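Local atomic coordinates of amidase, hydantoinase/carbamoylase family (Paraburkholderia phymatum, PDB entry 6C0D), a protein that probably hydrolyses N-carbamoyl-L-amino acids at a metal centre, as a homodimeric member of the peptidase M20 family. Residues R20-L25 with H401-C406; K26-F31 with I48-W53; G97-A102 with E395-Q400. All coordinates share one frame; numbering follows the deposited sequence.

Interaction 1: residues R20-L25 with H401-C406; sequences RLLDDL and HIVLGC
Leu21 and Val403 bring helices 18-30 and 399-419 together, their CA atoms 7.7 Å apart; the axes of segments 20-25 and 401-406 pass at 10.6 Å, their N-to-C directions 114° apart. The contact between them is wholly apolar. From helix 18-30, Leu21, Leu22 and Leu25 reach across to Ile402, Val403 and Cys406, which occupy one flank of the other helix. Leu21 has CG anti to its backbone N (chi1 171°), and both its methyls pack against Cys406: CD2 lies 3.7 Å from Cys406 CB, while CD1 is 3.9 Å from Cys406 SG. The same CD2 also sits over the backbone of Val403, 4.2 Å from its CA.

Leu22 divides its methyls between two neighbours. Its CD1 meets Val403 CG2 at 3.9 Å, the two side chains crossing at about a right angle, and CD2 turns to Ile402 CG2. That Ile402 methyl is shared, because Leu25 CD1 touches it from the next turn of helix 18-30 at 3.6 Å. From helix 102-117, Ile106 touches Leu25 and Tyr107 touches Cys406, and salt bridges from Arg20 to Glu110 and Glu117 fasten helix 18-30 to that same helix. This is leucine-rich helix-helix packing in the catalytic domain of an M20-family enzyme, joining the N-terminal helix to the C-terminal one.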
loop_
_atom_site.group_PDB
_atom_site.type_symbol
_atom_site.label_atom_id
_atom_site.label_comp_id
_atom_site.label_asym_id
_atom_site.label_seq_id
_atom_site.Cartn_x
_atom_site.Cartn_y
_atom_site.Cartn_z
ATOM N N ARG A 20 23.753 23.873 35.853
ATOM C CA ARG A 20 24.545 22.660 35.674
ATOM C C ARG A 20 23.751 21.591 34.927
ATOM O O ARG A 20 24.289 20.899 34.052
ATOM C CB ARG A 20 24.991 22.149 37.053
ATOM C CG ARG A 20 25.910 20.934 37.050
ATOM C CD ARG A 20 26.437 20.666 38.467
ATOM N NE ARG A 20 25.348 20.349 39.399
ATOM C CZ ARG A 20 25.495 20.258 40.720
ATOM N NH1 ARG A 20 26.686 20.457 41.275
ATOM N NH2 ARG A 20 24.453 19.959 41.490
ATOM N N LEU A 21 22.472 21.431 35.279
ATOM C CA LEU A 21 21.606 20.465 34.599
ATOM C C LEU A 21 21.515 20.750 33.102
ATOM O O LEU A 21 21.758 19.865 32.272
ATOM C CB LEU A 21 20.213 20.507 35.215
ATOM C CG LEU A 21 19.146 19.711 34.473
ATOM C CD1 LEU A 21 19.376 18.216 34.719
ATOM C CD2 LEU A 21 17.762 20.157 34.937
ATOM N N LEU A 22 21.141 21.981 32.741
ATOM C CA LEU A 22 20.995 22.332 31.329
ATOM C C LEU A 22 22.329 22.263 30.590
ATOM O O LEU A 22 22.377 21.857 29.421
ATOM C CB LEU A 22 20.371 23.728 31.198
ATOM C CG LEU A 22 18.901 23.681 31.628
ATOM C CD1 LEU A 22 18.346 25.083 31.907
ATOM C CD2 LEU A 22 18.090 22.974 30.565
ATOM N N ASP A 23 23.426 22.674 31.242
ATOM C CA ASP A 23 24.741 22.606 30.591
ATOM C C ASP A 23 25.076 21.171 30.194
ATOM O O ASP A 23 25.562 20.919 29.085
ATOM C CB ASP A 23 25.842 23.156 31.510
ATOM C CG ASP A 23 25.801 24.682 31.668
ATOM O OD1 ASP A 23 24.987 25.359 30.994
ATOM O OD2 ASP A 23 26.604 25.204 32.481
ATOM N N ASP A 24 24.838 20.215 31.102
ATOM C CA ASP A 24 25.112 18.810 30.788
ATOM C C ASP A 24 24.189 18.289 29.685
ATOM O O ASP A 24 24.631 17.536 28.811
ATOM C CB ASP A 24 24.975 17.933 32.030
ATOM C CG ASP A 24 26.214 17.964 32.926
ATOM O OD1 ASP A 24 27.296 18.401 32.469
ATOM O OD2 ASP A 24 26.100 17.529 34.083
ATOM N N LEU A 25 22.903 18.659 29.711
ATOM C CA LEU A 25 22.014 18.238 28.629
ATOM C C LEU A 25 22.496 18.761 27.286
ATOM O O LEU A 25 22.443 18.046 26.277
ATOM C CB LEU A 25 20.579 18.703 28.888
ATOM C CG LEU A 25 19.807 17.767 29.813
ATOM C CD1 LEU A 25 18.498 18.428 30.163
ATOM C CD2 LEU A 25 19.568 16.411 29.145
ATOM N N HIS A 401 10.469 23.780 31.926
ATOM C CA HIS A 401 9.821 22.504 32.226
ATOM C C HIS A 401 10.832 21.367 32.387
ATOM O O HIS A 401 10.586 20.424 33.156
ATOM C CB HIS A 401 8.788 22.176 31.143
ATOM C CG HIS A 401 7.712 23.213 31.031
ATOM N ND1 HIS A 401 6.926 23.367 29.906
ATOM C CD2 HIS A 401 7.307 24.164 31.907
ATOM C CE1 HIS A 401 6.094 24.380 30.090
ATOM N NE2 HIS A 401 6.294 24.873 31.302
ATOM N N ILE A 402 11.967 21.443 31.683
ATOM C CA ILE A 402 13.061 20.503 31.958
ATOM C C ILE A 402 13.532 20.650 33.405
ATOM O O ILE A 402 13.750 19.660 34.115
ATOM C CB ILE A 402 14.222 20.735 30.971
ATOM C CG1 ILE A 402 13.767 20.493 29.530
ATOM C CG2 ILE A 402 15.441 19.851 31.360
ATOM C CD1 ILE A 402 14.788 20.954 28.463
ATOM N N VAL A 403 13.699 21.895 33.852
ATOM C CA VAL A 403 14.126 22.168 35.223
ATOM C C VAL A 403 13.086 21.678 36.221
ATOM O O VAL A 403 13.421 21.030 37.217
ATOM C CB VAL A 403 14.405 23.675 35.397
ATOM C CG1 VAL A 403 14.588 24.027 36.889
ATOM C CG2 VAL A 403 15.636 24.064 34.584
ATOM N N LEU A 404 11.808 22.004 35.994
ATOM C CA LEU A 404 10.772 21.555 36.937
ATOM C C LEU A 404 10.726 20.031 37.047
ATOM O O LEU A 404 10.613 19.477 38.153
ATOM C CB LEU A 404 9.401 22.096 36.517
ATOM C CG LEU A 404 8.222 21.606 37.364
ATOM C CD1 LEU A 404 8.384 22.044 38.835
ATOM C CD2 LEU A 404 6.867 22.079 36.806
ATOM N N GLY A 405 10.819 19.330 35.915
ATOM C CA GLY A 405 10.848 17.872 35.962
ATOM C C GLY A 405 11.961 17.352 36.855
ATOM O O GLY A 405 11.773 16.396 37.617
ATOM N N CYS A 406 13.127 17.983 36.783
ATOM C CA CYS A 406 14.252 17.523 37.592
ATOM C C CYS A 406 14.042 17.874 39.057
ATOM O O CYS A 406 14.414 17.098 39.941
ATOM C CB CYS A 406 15.554 18.128 37.081
ATOM S SG CYS A 406 17.034 17.246 37.725
#

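Interaction 2: residues K26-F31 with I48-W53; sequences KTLRSF and IDARRW
Phe31 and Trp53 lead the packing of an antiparallel pair of N-terminal helices, 18-30 and 45-60, whose short axes here run at 153° to each other. Phe31 lies in the loop that follows helix 18-30, and its CA comes within 5.8 Å of the CA of Ala50. The phenyl ring lies against the backbone of the second helix: Ala50 CA stands over the centre of one face, 3.9 Å from the ring centroid, in a CH-pi contact. Ala50 CB continues the same patch by touching Phe31 CB at 3.6 Å. At the far end of the ring, Phe31 CZ is 3.7 Å from Trp53 CB, and the two aromatic planes are inclined at 41° to each other.

With CG anti to its backbone N (chi1 169°), Trp53 sends its indole across to helix 18-30. Thr27 CG2 lies above the indole plane, offset toward the rim and 3.4 Å from Trp53 CE2; Phe31 CE2 is also offset toward the rim, on the same side. The threonine thus gives its methyl to the pair, while its OG1 is hydrogen-bonded to Asp23 O in the preceding turn. In the catalytic domain of this M20-family protein, helix 18-30 packs on helix 102-117, where Leu28 touches Ala102 and Ile106. Leu28 is also a link between the two helices, its CB against Trp53 CZ3 and its CD1 3.9 Å from Ala50 CB. Beside it, Ser30 OG hydrogen-bonds back to Thr27 O at 2.6 Å, in the carbonyl plane and on a lone pair.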
loop_
_atom_site.group_PDB
_atom_site.type_symbol
_atom_site.label_atom_id
_atom_site.label_comp_id
_atom_site.label_asym_id
_atom_site.label_seq_id
_atom_site.Cartn_x
_atom_site.Cartn_y
_atom_site.Cartn_z
ATOM N N LYS A 26 22.970 20.010 27.250
ATOM C CA LYS A 26 23.406 20.581 25.986
ATOM C C LYS A 26 24.753 20.022 25.554
ATOM O O LYS A 26 24.995 19.880 24.352
ATOM C CB LYS A 26 23.458 22.103 26.087
ATOM C CG LYS A 26 22.082 22.699 26.303
ATOM C CD LYS A 26 22.148 24.197 26.512
ATOM C CE LYS A 26 20.764 24.770 26.809
ATOM N NZ LYS A 26 20.816 26.250 26.980
ATOM N N THR A 27 25.627 19.689 26.508
ATOM C CA THR A 27 26.881 19.037 26.144
ATOM C C THR A 27 26.622 17.656 25.553
ATOM O O THR A 27 27.207 17.299 24.523
ATOM C CB THR A 27 27.809 18.954 27.358
ATOM O OG1 THR A 27 28.112 20.285 27.807
ATOM C CG2 THR A 27 29.119 18.238 26.981
ATOM N N LEU A 28 25.712 16.884 26.158
ATOM C CA LEU A 28 25.386 15.577 25.596
ATOM C C LEU A 28 24.790 15.722 24.196
ATOM O O LEU A 28 25.114 14.943 23.292
ATOM C CB LEU A 28 24.441 14.820 26.534
ATOM C CG LEU A 28 24.019 13.403 26.113
ATOM C CD1 LEU A 28 25.244 12.531 25.756
ATOM C CD2 LEU A 28 23.182 12.737 27.201
ATOM N N ARG A 29 23.958 16.750 23.990
ATOM C CA ARG A 29 23.391 16.998 22.667
ATOM C C ARG A 29 24.470 17.189 21.608
ATOM O O ARG A 29 24.278 16.803 20.451
ATOM C CB ARG A 29 22.481 18.229 22.708
ATOM C CG ARG A 29 21.845 18.595 21.367
ATOM C CD ARG A 29 21.206 19.985 21.408
ATOM N NE ARG A 29 20.013 20.084 20.567
ATOM C CZ ARG A 29 19.021 20.946 20.782
ATOM N NH1 ARG A 29 19.079 21.790 21.806
ATOM N NH2 ARG A 29 17.969 20.961 19.982
ATOM N N SER A 30 25.608 17.781 21.974
ATOM C CA SER A 30 26.642 18.051 20.982
ATOM C C SER A 30 27.256 16.777 20.404
ATOM O O SER A 30 27.836 16.827 19.310
ATOM C CB SER A 30 27.730 18.940 21.584
ATOM O OG SER A 30 28.546 18.212 22.481
ATOM N N PHE A 31 27.146 15.646 21.104
ATOM C CA PHE A 31 27.612 14.358 20.585
ATOM C C PHE A 31 26.549 13.798 19.648
ATOM O O PHE A 31 25.608 13.125 20.070
ATOM C CB PHE A 31 27.911 13.381 21.719
ATOM C CG PHE A 31 29.083 13.775 22.574
ATOM C CD1 PHE A 31 30.385 13.553 22.140
ATOM C CD2 PHE A 31 28.884 14.354 23.817
ATOM C CE1 PHE A 31 31.465 13.912 22.931
ATOM C CE2 PHE A 31 29.954 14.722 24.606
ATOM C CZ PHE A 31 31.240 14.496 24.173
ATOM N N ILE A 48 30.141 6.174 21.518
ATOM C CA ILE A 48 31.201 5.845 22.466
ATOM C C ILE A 48 31.817 7.116 23.037
ATOM O O ILE A 48 32.100 7.193 24.238
ATOM C CB ILE A 48 32.264 4.946 21.801
ATOM C CG1 ILE A 48 31.661 3.585 21.448
ATOM C CG2 ILE A 48 33.468 4.782 22.714
ATOM C CD1 ILE A 48 30.982 2.892 22.622
ATOM N N ASP A 49 32.026 8.131 22.189
ATOM C CA ASP A 49 32.566 9.405 22.661
ATOM C C ASP A 49 31.683 9.999 23.748
ATOM O O ASP A 49 32.173 10.460 24.788
ATOM C CB ASP A 49 32.690 10.397 21.501
ATOM C CG ASP A 49 33.870 10.120 20.604
ATOM O OD1 ASP A 49 34.839 9.457 21.040
ATOM O OD2 ASP A 49 33.826 10.587 19.448
ATOM N N ALA A 50 30.369 9.993 23.519
ATOM C CA ALA A 50 29.433 10.521 24.502
ATOM C C ALA A 50 29.468 9.709 25.790
ATOM O O ALA A 50 29.320 10.262 26.886
ATOM C CB ALA A 50 28.023 10.532 23.918
ATOM N N ARG A 51 29.661 8.393 25.674
ATOM C CA ARG A 51 29.712 7.546 26.861
ATOM C C ARG A 51 30.967 7.817 27.678
ATOM O O ARG A 51 30.920 7.815 28.913
ATOM C CB ARG A 51 29.631 6.073 26.461
ATOM C CG ARG A 51 28.242 5.703 25.988
ATOM C CD ARG A 51 28.000 4.222 25.613
ATOM N NE ARG A 51 26.722 4.253 24.927
ATOM C CZ ARG A 51 25.536 4.138 25.516
ATOM N NH1 ARG A 51 25.433 3.847 26.814
ATOM N NH2 ARG A 51 24.442 4.285 24.784
ATOM N N ARG A 52 32.099 8.049 27.013
ATOM C CA ARG A 52 33.304 8.403 27.753
ATOM C C ARG A 52 33.124 9.732 28.475
ATOM O O ARG A 52 33.508 9.869 29.644
ATOM C CB ARG A 52 34.504 8.442 26.810
ATOM C CG ARG A 52 34.897 7.064 26.315
ATOM C CD ARG A 52 35.969 7.117 25.242
ATOM N NE ARG A 52 36.351 5.766 24.853
ATOM C CZ ARG A 52 36.841 5.445 23.662
ATOM N NH1 ARG A 52 36.999 6.382 22.735
ATOM N NH2 ARG A 52 37.162 4.187 23.398
ATOM N N TRP A 53 32.522 10.718 27.804
ATOM C CA TRP A 53 32.242 11.986 28.467
ATOM C C TRP A 53 31.334 11.770 29.670
ATOM O O TRP A 53 31.603 12.273 30.768
ATOM C CB TRP A 53 31.609 12.974 27.484
ATOM C CG TRP A 53 31.063 14.191 28.177
ATOM C CD1 TRP A 53 31.760 15.308 28.548
ATOM C CD2 TRP A 53 29.709 14.405 28.598
ATOM N NE1 TRP A 53 30.925 16.198 29.178
ATOM C CE2 TRP A 53 29.660 15.672 29.217
ATOM C CE3 TRP A 53 28.532 13.655 28.504
ATOM C CZ2 TRP A 53 28.482 16.201 29.745
ATOM C CZ3 TRP A 53 27.358 14.187 29.025
ATOM C CH2 TRP A 53 27.344 15.446 29.639
#

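Interaction 3: residues G97-A102 with E395-Q400; sequences GWLDGA and EDTAEQ. With ZN (zinc ion), chain B.
Asp100, a zinc ligand, meets Glu395. Asp100 OD1 binds the metal at 2.2 Å, His89 and His196 complete the protein ligands, and two waters fill further positions. Asp100 OD2 lies 4.5 Å from Glu395 OE2, and one water donates to both of these oxygens. The other oxygen of Glu395, OE1, takes two backbone N-H groups of the metal-binding loop: Leu99 N at 3.0 Å, nearly along the C-O axis, and Asp100 N at 2.9 Å, on the syn side and 34° out of the carboxylate plane. The Glu395 side chain reaches this far because CG is anti to the backbone N and the chain stays extended beyond it, passing Gly97, whose CA is 3.6 Å from Glu395 CD. A second water joins Gly97 N to Glu395 OE2.

Farther out, Trp98 NE1 donates to Asp396 OD1 at 2.9 Å and 159°, with the acceptor in the indole plane but the N-H above the carboxylate plane. Thr397 N reaches that same oxygen from the opposite face, so this one oxygen accepts two N-H groups. Leu99 CD2 covers the centre of one Trp98 face, while Leu99 CD1 rests 3.6 Å from Thr397 CB; Thr397 OG1 is held by Pro384 O. Trp98 also touches Leu25 and Lys26 of helix 18-30. Glu395 therefore acts as a second-shell acceptor for the backbone of a zinc ligand, and its carboxylate would probably add some negative potential near the metal site, though Glu395 is poorly ordered.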
loop_
_atom_site.group_PDB
_atom_site.type_symbol
_atom_site.label_atom_id
_atom_site.label_comp_id
_atom_site.label_asym_id
_atom_site.label_seq_id
_atom_site.Cartn_x
_atom_site.Cartn_y
_atom_site.Cartn_z
ATOM N N GLY A 97 15.734 12.771 18.878
ATOM C CA GLY A 97 15.700 14.099 19.451
ATOM C C GLY A 97 16.671 14.223 20.623
ATOM O O GLY A 97 17.249 13.247 21.097
ATOM N N TRP A 98 16.844 15.460 21.097
ATOM C CA TRP A 98 17.918 15.696 22.053
ATOM C C TRP A 98 17.532 15.350 23.481
ATOM O O TRP A 98 18.405 15.340 24.358
ATOM C CB TRP A 98 18.404 17.148 21.965
ATOM C CG TRP A 98 17.548 18.204 22.617
ATOM C CD1 TRP A 98 16.304 18.633 22.219
ATOM C CD2 TRP A 98 17.915 19.027 23.737
ATOM N NE1 TRP A 98 15.867 19.652 23.048
ATOM C CE2 TRP A 98 16.835 19.902 23.990
ATOM C CE3 TRP A 98 19.045 19.087 24.570
ATOM C CZ2 TRP A 98 16.861 20.839 25.029
ATOM C CZ3 TRP A 98 19.071 20.015 25.596
ATOM C CH2 TRP A 98 17.983 20.882 25.818
ATOM N N LEU A 99 16.261 15.054 23.744
ATOM C CA LEU A 99 15.843 14.751 25.104
ATOM C C LEU A 99 15.344 13.329 25.305
ATOM O O LEU A 99 15.278 12.884 26.452
ATOM C CB LEU A 99 14.754 15.735 25.558
ATOM C CG LEU A 99 15.179 17.206 25.549
ATOM C CD1 LEU A 99 13.976 18.111 25.797
ATOM C CD2 LEU A 99 16.267 17.457 26.592
ATOM N N ASP A 100 14.974 12.609 24.245
ATOM C CA ASP A 100 14.546 11.226 24.428
ATOM C C ASP A 100 15.706 10.415 24.967
ATOM O O ASP A 100 16.736 10.267 24.301
ATOM C CB ASP A 100 14.036 10.624 23.114
ATOM C CG ASP A 100 13.385 9.242 23.313
ATOM O OD1 ASP A 100 13.858 8.456 24.166
ATOM O OD2 ASP A 100 12.386 8.947 22.621
ATOM N N GLY A 101 15.530 9.889 26.171
ATOM C CA GLY A 101 16.579 9.147 26.834
ATOM C C GLY A 101 17.551 10.032 27.585
ATOM O O GLY A 101 17.748 9.840 28.787
ATOM N N ALA A 102 18.146 11.015 26.897
ATOM C CA ALA A 102 19.108 11.914 27.529
ATOM C C ALA A 102 18.538 12.565 28.785
ATOM O O ALA A 102 19.244 12.730 29.788
ATOM C CB ALA A 102 19.543 12.988 26.529
ATOM N N GLU A 395 11.775 17.572 18.146
ATOM C CA GLU A 395 11.372 17.268 19.515
ATOM C C GLU A 395 12.003 18.254 20.498
ATOM O O GLU A 395 13.188 18.584 20.384
ATOM C CB GLU A 395 11.783 15.830 19.847
ATOM C CG GLU A 395 11.982 15.497 21.320
ATOM C CD GLU A 395 12.780 14.209 21.508
ATOM O OE1 GLU A 395 13.875 14.259 22.119
ATOM O OE2 GLU A 395 12.318 13.146 21.032
ATOM N N ASP A 396 11.211 18.736 21.464
ATOM C CA ASP A 396 11.712 19.772 22.366
ATOM C C ASP A 396 10.795 19.952 23.578
ATOM O O ASP A 396 9.617 19.583 23.557
ATOM C CB ASP A 396 11.879 21.113 21.648
ATOM C CG ASP A 396 12.964 21.975 22.276
ATOM O OD1 ASP A 396 13.612 21.514 23.245
ATOM O OD2 ASP A 396 13.170 23.113 21.807
ATOM N N THR A 397 11.366 20.558 24.627
ATOM C CA THR A 397 10.692 20.859 25.890
ATOM C C THR A 397 11.230 22.190 26.401
ATOM O O THR A 397 12.444 22.412 26.362
ATOM C CB THR A 397 10.942 19.751 26.921
ATOM O OG1 THR A 397 10.453 18.495 26.424
ATOM C CG2 THR A 397 10.254 20.084 28.233
ATOM N N ALA A 398 10.341 23.081 26.860
ATOM C CA ALA A 398 10.790 24.367 27.390
ATOM C C ALA A 398 11.791 24.157 28.519
ATOM O O ALA A 398 11.639 23.234 29.320
ATOM C CB ALA A 398 9.606 25.183 27.905
ATOM N N GLU A 399 12.813 25.021 28.585
ATOM C CA GLU A 399 13.850 24.826 29.603
ATOM C C GLU A 399 13.266 24.848 31.007
ATOM O O GLU A 399 13.677 24.067 31.868
ATOM C CB GLU A 399 14.949 25.885 29.482
ATOM C CG GLU A 399 15.762 25.760 28.194
ATOM C CD GLU A 399 17.129 26.441 28.255
ATOM O OE1 GLU A 399 17.414 27.194 29.211
ATOM O OE2 GLU A 399 17.931 26.204 27.334
ATOM N N GLN A 400 12.311 25.740 31.276
ATOM C CA GLN A 400 11.719 25.777 32.613
ATOM C C GLN A 400 10.975 24.487 32.938
ATOM O O GLN A 400 10.845 24.121 34.112
ATOM C CB GLN A 400 10.786 26.986 32.740
ATOM C CG GLN A 400 9.721 27.049 31.652
ATOM C CD GLN A 400 8.660 28.084 31.942
ATOM O OE1 GLN A 400 7.830 27.897 32.828
ATOM N NE2 GLN A 400 8.686 29.192 31.203
HETATM ZN ZN ZN B . 13.491 6.680 25.345
HETATM O O HOH W 1 13.805 11.350 19.873
HETATM O O HOH W 2 15.548 17.292 19.168
HETATM O O HOH W 3 10.202 10.935 21.798
HETATM O O HOH W 4 12.467 5.832 23.708
HETATM O O HOH W 5 12.827 4.970 26.657
#

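Overall arrangement
From the N terminus, residues 20-31, mostly on helix 18-30, supply the first segments of two contacts: residues 20-25 go to interaction 1 and 26-31 to interaction 2. Interaction 2 closes first, a short loop ending on helix 45-60. Interaction 3 opens later, at the loop before helix 102-117, and closes at 395-400, just ahead of the 401-406 segment that closes interaction 1. Interactions 2 and 3 are thus in series, both nested inside the long loop of interaction 1. A salt bridge from Lys26 to Glu399 joins interactions 2 and 3, and Leu25 packs on Trp98 between 1 and 3. Together they tie both chain ends to the zinc-binding loop.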